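Local atomic coordinates of taurocyamine kinase (Schistosoma mansoni, PDB entry 4WOD), a protein that catalyses the reversible, magnesium-dependent transfer of phosphate from ATP to taurocyamine, giving N-phosphotaurocyamine and ADP, as a member of the ATP:guanido phosphotransferase family. Residues A[150-155]-A[251-256]. The protein carries 4 engineered substitutions. Sequence-based numbering, arbitrary orientation.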
loop_
_atom_site.group_PDB
_atom_site.type_symbol
_atom_site.label_atom_id
_atom_site.label_comp_id
_atom_site.label_asym_id
_atom_site.label_seq_id
_atom_site.Cartn_x
_atom_site.Cartn_y
_atom_site.Cartn_z
ATOM N N SER A 150 -14.184 -15.859 37.407
ATOM C CA SER A 150 -14.982 -14.849 38.124
ATOM C C SER A 150 -14.565 -14.777 39.588
ATOM O O SER A 150 -14.642 -13.718 40.208
ATOM C CB SER A 150 -16.481 -15.127 38.026
ATOM O OG SER A 150 -16.796 -16.375 38.610
ATOM N N THR A 151 -14.102 -15.897 40.127
ATOM C CA THR A 151 -13.647 -15.913 41.518
ATOM C C THR A 151 -12.382 -15.065 41.684
ATOM O O THR A 151 -12.260 -14.301 42.647
ATOM C CB THR A 151 -13.375 -17.344 42.015
ATOM O OG1 THR A 151 -14.588 -18.098 42.018
ATOM C CG2 THR A 151 -12.806 -17.317 43.435
ATOM N N ALA A 152 -11.451 -15.211 40.742
ATOM C CA ALA A 152 -10.243 -14.392 40.683
ATOM C C ALA A 152 -10.588 -12.908 40.515
ATOM O O ALA A 152 -9.953 -12.044 41.121
ATOM C CB ALA A 152 -9.323 -14.852 39.539
ATOM N N LEU A 153 -11.590 -12.613 39.695
ATOM C CA LEU A 153 -11.988 -11.220 39.474
ATOM C C LEU A 153 -12.639 -10.643 40.721
ATOM O O LEU A 153 -12.491 -9.458 41.013
ATOM C CB LEU A 153 -12.944 -11.095 38.289
ATOM C CG LEU A 153 -12.379 -11.289 36.878
ATOM C CD1 LEU A 153 -13.470 -11.089 35.846
ATOM C CD2 LEU A 153 -11.247 -10.310 36.653
ATOM N N HIS A 154 -13.364 -11.479 41.457
ATOM C CA HIS A 154 -14.044 -11.015 42.662
ATOM C C HIS A 154 -13.037 -10.613 43.726
ATOM O O HIS A 154 -13.377 -9.909 44.677
ATOM C CB HIS A 154 -14.982 -12.094 43.207
ATOM C CG HIS A 154 -16.057 -11.559 44.101
ATOM N ND1 HIS A 154 -15.867 -10.475 44.930
ATOM C CD2 HIS A 154 -17.343 -11.946 44.278
ATOM C CE1 HIS A 154 -16.984 -10.223 45.588
ATOM N NE2 HIS A 154 -17.897 -11.101 45.211
ATOM N N ASN A 155 -11.794 -11.052 43.555
ATOM C CA ASN A 155 -10.756 -10.811 44.545
ATOM C C ASN A 155 -9.825 -9.643 44.200
ATOM O O ASN A 155 -8.847 -9.397 44.902
ATOM C CB ASN A 155 -9.951 -12.095 44.764
ATOM C CG ASN A 155 -10.765 -13.179 45.473
ATOM O OD1 ASN A 155 -11.672 -12.877 46.254
ATOM N ND2 ASN A 155 -10.449 -14.444 45.198
ATOM N N SER A 251 -2.755 -12.841 37.981
ATOM C CA SER A 251 -1.706 -13.860 37.897
ATOM C C SER A 251 -1.465 -14.596 39.206
ATOM O O SER A 251 -0.998 -15.723 39.210
ATOM C CB SER A 251 -0.381 -13.233 37.442
ATOM O OG SER A 251 -0.454 -12.914 36.070
ATOM N N LYS A 252 -1.752 -13.949 40.324
ATOM C CA LYS A 252 -1.551 -14.608 41.607
ATOM C C LYS A 252 -2.574 -15.725 41.802
ATOM O O LYS A 252 -2.335 -16.650 42.581
ATOM C CB LYS A 252 -1.637 -13.602 42.750
ATOM C CG LYS A 252 -0.609 -12.499 42.664
ATOM C CD LYS A 252 -0.774 -11.522 43.810
ATOM C CE LYS A 252 0.054 -10.269 43.582
ATOM N NZ LYS A 252 -0.241 -9.224 44.590
ATOM N N SER A 253 -3.698 -15.635 41.088
ATOM C CA SER A 253 -4.803 -16.579 41.248
ATOM C C SER A 253 -4.892 -17.576 40.109
ATOM O O SER A 253 -5.348 -18.698 40.292
ATOM C CB SER A 253 -6.142 -15.841 41.343
ATOM O OG SER A 253 -6.144 -14.943 42.428
ATOM N N LEU A 254 -4.501 -17.141 38.919
ATOM C CA LEU A 254 -4.678 -17.956 37.725
ATOM C C LEU A 254 -3.324 -18.261 37.120
ATOM O O LEU A 254 -2.455 -17.388 37.037
ATOM C CB LEU A 254 -5.570 -17.237 36.694
ATOM C CG LEU A 254 -6.939 -16.764 37.192
ATOM C CD1 LEU A 254 -7.539 -15.689 36.277
ATOM C CD2 LEU A 254 -7.885 -17.945 37.291
ATOM N N LYS A 255 -3.157 -19.513 36.715
ATOM C CA LYS A 255 -1.995 -19.951 35.982
ATOM C C LYS A 255 -2.261 -19.714 34.506
ATOM O O LYS A 255 -3.158 -20.346 33.934
ATOM C CB LYS A 255 -1.711 -21.438 36.225
ATOM C CG LYS A 255 -1.610 -21.860 37.682
ATOM C CD LYS A 255 -1.514 -23.389 37.790
ATOM C CE LYS A 255 -1.116 -23.851 39.186
ATOM N NZ LYS A 255 0.248 -23.388 39.573
ATOM N N PHE A 256 -1.485 -18.824 33.889
ATOM C CA PHE A 256 -1.655 -18.543 32.463
ATOM C C PHE A 256 -0.628 -19.300 31.629
ATOM O O PHE A 256 0.531 -19.458 32.031
ATOM C CB PHE A 256 -1.547 -17.050 32.182
ATOM C CG PHE A 256 -2.563 -16.208 32.909
ATOM C CD1 PHE A 256 -3.910 -16.560 32.926
ATOM C CD2 PHE A 256 -2.171 -15.047 33.558
ATOM C CE1 PHE A 256 -4.837 -15.782 33.588
ATOM C CE2 PHE A 256 -3.093 -14.263 34.213
ATOM C CZ PHE A 256 -4.436 -14.635 34.236
#
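The methyl group of Ala152 points from the last turn of helix 139-154 at two consecutive residues, Ser253 and Leu254, in the loop that follows helix 236-251. Ala152 CB lies 3.8 Å from Ser253 CB and equally 3.8 Å from Leu254 CD1, so this single carbon carries the helix's share of the contact. Alanine suits the place because a one-carbon side chain lets the helix backbone come close: the CA atoms of Ala152 and Ser253 are 5.9 Å apart.

The isobutyl group of Leu254 meets the methyl with its fork. Its CG is 3.9 Å from Ala152 CB, and CD2 stands at 4.1 Å from the same atom, little farther than CD1, so the branch point and both prongs face the methyl. With CG turned beside the backbone N and anti to the carbonyl carbon (chi1 -54°), the branched end is directed at the helix. Leu254 also packs on Ile225 of strand 225-232, while Ala152 touches Leu250 of helix 236-251. The contact thus belongs to the apolar layer between the helices and the antiparallel sheet of the first phosphagen kinase catalytic domain, near the outer end of that half of the duplicated chain.

Ser253 comes to the methyl with its CB, not its hydroxyl. OG too lies beside the backbone N, at chi1 -59°, and is farther from Ala152 CB than the carbon that bears it; a small polar residue fits this exposed margin, offering a carbon inward without burying a large group. Buried Leu254 covers the more interior side of the same methyl. Just beyond, the chain turns away in extended form, and Lys255 pairs through its backbone with Glu129.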